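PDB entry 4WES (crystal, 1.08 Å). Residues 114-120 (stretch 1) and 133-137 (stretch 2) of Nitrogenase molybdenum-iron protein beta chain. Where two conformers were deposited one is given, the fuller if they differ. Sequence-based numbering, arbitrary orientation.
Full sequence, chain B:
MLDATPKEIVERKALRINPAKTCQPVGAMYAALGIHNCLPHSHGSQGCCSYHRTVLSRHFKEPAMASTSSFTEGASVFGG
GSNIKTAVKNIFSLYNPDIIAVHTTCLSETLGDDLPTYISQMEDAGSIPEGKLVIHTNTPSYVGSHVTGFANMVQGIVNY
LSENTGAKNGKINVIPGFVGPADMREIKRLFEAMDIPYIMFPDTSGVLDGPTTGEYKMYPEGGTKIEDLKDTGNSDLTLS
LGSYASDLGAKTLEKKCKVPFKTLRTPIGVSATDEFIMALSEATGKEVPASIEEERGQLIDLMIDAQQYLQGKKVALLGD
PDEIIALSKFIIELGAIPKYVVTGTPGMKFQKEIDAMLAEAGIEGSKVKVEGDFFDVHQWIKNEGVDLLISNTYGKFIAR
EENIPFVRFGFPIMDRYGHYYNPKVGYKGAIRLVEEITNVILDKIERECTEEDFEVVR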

# COMPACT_ATOMS: atom_id res chain seq x y z
N ASP B 114 18.87 44.12 8.29
CA ASP B 114 17.87 45.00 7.71
C ASP B 114 17.77 44.76 6.19
O ASP B 114 18.38 45.45 5.38
CB ASP B 114 18.30 46.44 8.01
CG ASP B 114 17.34 47.48 7.49
OD1 ASP B 114 16.30 47.19 6.89
OD2 ASP B 114 17.67 48.65 7.73
N LEU B 115 16.97 43.76 5.81
CA LEU B 115 16.84 43.36 4.40
C LEU B 115 16.35 44.51 3.50
O LEU B 115 16.84 44.70 2.40
CB LEU B 115 15.94 42.14 4.27
CG LEU B 115 16.61 40.78 4.51
CD1 LEU B 115 17.58 40.47 3.37
CD2 LEU B 115 17.32 40.67 5.85
N PRO B 116 15.34 45.26 3.95
CA PRO B 116 14.90 46.36 3.09
C PRO B 116 16.02 47.33 2.73
O PRO B 116 16.14 47.74 1.58
CB PRO B 116 13.85 47.05 3.93
CG PRO B 116 13.28 45.97 4.78
CD PRO B 116 14.46 45.09 5.13
N THR B 117 16.88 47.65 3.68
CA THR B 117 18.01 48.50 3.41
C THR B 117 19.01 47.85 2.46
O THR B 117 19.47 48.50 1.49
CB THR B 117 18.70 48.95 4.71
OG1 THR B 117 17.80 49.78 5.46
CG2 THR B 117 20.00 49.72 4.42
N TYR B 118 19.36 46.58 2.68
CA TYR B 118 20.29 45.95 1.77
C TYR B 118 19.74 45.93 0.33
O TYR B 118 20.48 46.14 -0.64
CB TYR B 118 20.63 44.52 2.22
CG TYR B 118 21.20 44.38 3.62
CD1 TYR B 118 21.85 45.43 4.26
CD2 TYR B 118 21.13 43.16 4.28
CE1 TYR B 118 22.37 45.27 5.55
CE2 TYR B 118 21.65 42.99 5.54
CZ TYR B 118 22.26 44.04 6.19
OH TYR B 118 22.78 43.83 7.46
N ILE B 119 18.45 45.65 0.20
CA ILE B 119 17.87 45.50 -1.12
C ILE B 119 17.84 46.87 -1.84
O ILE B 119 18.10 46.99 -3.05
CB ILE B 119 16.47 44.85 -1.03
CG1 ILE B 119 16.64 43.38 -0.65
CG2 ILE B 119 15.75 44.94 -2.37
CD1 ILE B 119 15.35 42.66 -0.33
N SER B 120 17.52 47.92 -1.10
CA SER B 120 17.54 49.28 -1.67
C SER B 120 18.99 49.67 -2.08
O SER B 120 19.22 50.24 -3.13
CB SER B 120 16.89 50.22 -0.67
OG SER B 120 17.77 50.63 0.33
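Stretch 2, residues 133-137: LVIHT

Stretch 2 is a β-strand, L133 to H136, that lies along the start of a helix that begins at L115 and continues beyond S120, with T137 leaving the strand in an extended loop conformation. The two segments run almost exactly antiparallel: the angle between their N-to-C directions is 173°, and their axes approach to 9.4 Å. Because the directions oppose, the later strand residue faces the earlier helix residue. The CA of H136 lies 7.3 Å from the CA of L115, and the CA of V134 lies 7.2 Å from the CA of I119. The register follows from two periodicities. Alternate residues of an extended strand point to the same side, so V134 and H136 direct their CA-to-CB bonds toward the helix while that of I135 points away. On the helix, residues four apart return to the same face, which brings L115 and I119 toward the strand.

H136 covers the most surface. Its backbone is fully extended (phi/psi -150/160), and with chi1 at 90° and chi2 at -78° the imidazole is laid beside the first turn of the helix. L115 sits over one face of the ring: its CB is 3.6 Å from CD2 of H136 and 3.8 Å from the ring centroid, 18° off the ring normal, a CH-pi contact. An aliphatic group suits this place because its C-H bonds can meet the pi cloud without needing a polar partner. P116 adds a further contact, its CG 3.8 Å from CE1 of H136, approaching the ring obliquely. Proline is well accommodated in the first turn of a helix, where its lack of an amide hydrogen costs no helical hydrogen bond, and its compact ring offers an apolar surface to the histidine. The imidazole is thus packed against carbon on this side, while its nitrogens find hydrogen-bonding partners outside the two stretches.

I119 is the next largest contributor, and its side chain packs against the strand with CD1 making the closest contacts. With chi1 m and chi2 t, CD1 extends to 4.0 Å from CG1 of V134 and also to 4.0 Å from CB of H136, so that a single methyl touches two successive strand residues on the helix-facing side. V134, with chi1 t, supplies the other half of the apolar pair. Its branching at CB is readily accommodated in an extended backbone (phi/psi -127/122), and its short side chain gives the longer isoleucine a compact surface to rest on.

No hydrogen bond joins the two stretches; the 238 Å² buried between them is mainly a matter of side-chain packing. The polar bonds of stretch 1 serve the helix itself. D114, at the N-cap, accepts from T117 N through OD1 at 3.3 Å, a capping bond that satisfies an amide the first turn leaves free, and T117 OG1 donates to D114 OD2 at 2.5 Å. T117, Y118 and S120 lie out of the strand's reach.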

# COMPACT_ATOMS: atom_id res chain seq x y z
N LEU B 133 14.14 40.85 -10.28
CA LEU B 133 13.56 41.24 -9.01
C LEU B 133 14.25 40.56 -7.83
O LEU B 133 14.67 39.40 -7.93
CB LEU B 133 12.07 40.88 -8.96
CG LEU B 133 11.19 41.59 -9.96
CD1 LEU B 133 9.81 40.99 -10.03
CD2 LEU B 133 11.10 43.07 -9.62
N VAL B 134 14.31 41.26 -6.71
CA VAL B 134 14.70 40.67 -5.40
C VAL B 134 13.62 41.01 -4.40
O VAL B 134 13.29 42.18 -4.20
CB VAL B 134 16.05 41.23 -4.90
CG1 VAL B 134 16.40 40.60 -3.55
CG2 VAL B 134 17.17 40.99 -5.91
N ILE B 135 13.04 39.97 -3.81
CA ILE B 135 12.03 40.13 -2.79
C ILE B 135 12.50 39.44 -1.51
O ILE B 135 13.46 38.68 -1.52
CB ILE B 135 10.66 39.57 -3.25
CG1 ILE B 135 10.61 38.05 -3.32
CG2 ILE B 135 10.27 40.19 -4.58
CD1 ILE B 135 9.22 37.52 -3.46
N HIS B 136 11.82 39.70 -0.40
CA HIS B 136 12.21 39.04 0.86
C HIS B 136 11.03 38.85 1.79
O HIS B 136 10.00 39.53 1.68
CB HIS B 136 13.30 39.83 1.62
CG HIS B 136 12.77 40.84 2.58
ND1 HIS B 136 12.27 42.07 2.21
CD2 HIS B 136 12.65 40.77 3.92
CE1 HIS B 136 11.87 42.72 3.29
NE2 HIS B 136 12.09 41.95 4.34
N THR B 137 11.22 37.91 2.72
CA THR B 137 10.45 37.83 3.94
C THR B 137 11.41 37.62 5.11
O THR B 137 12.60 37.45 4.91
CB THR B 137 9.37 36.75 3.90
OG1 THR B 137 8.55 36.85 5.05
CG2 THR B 137 9.96 35.38 3.81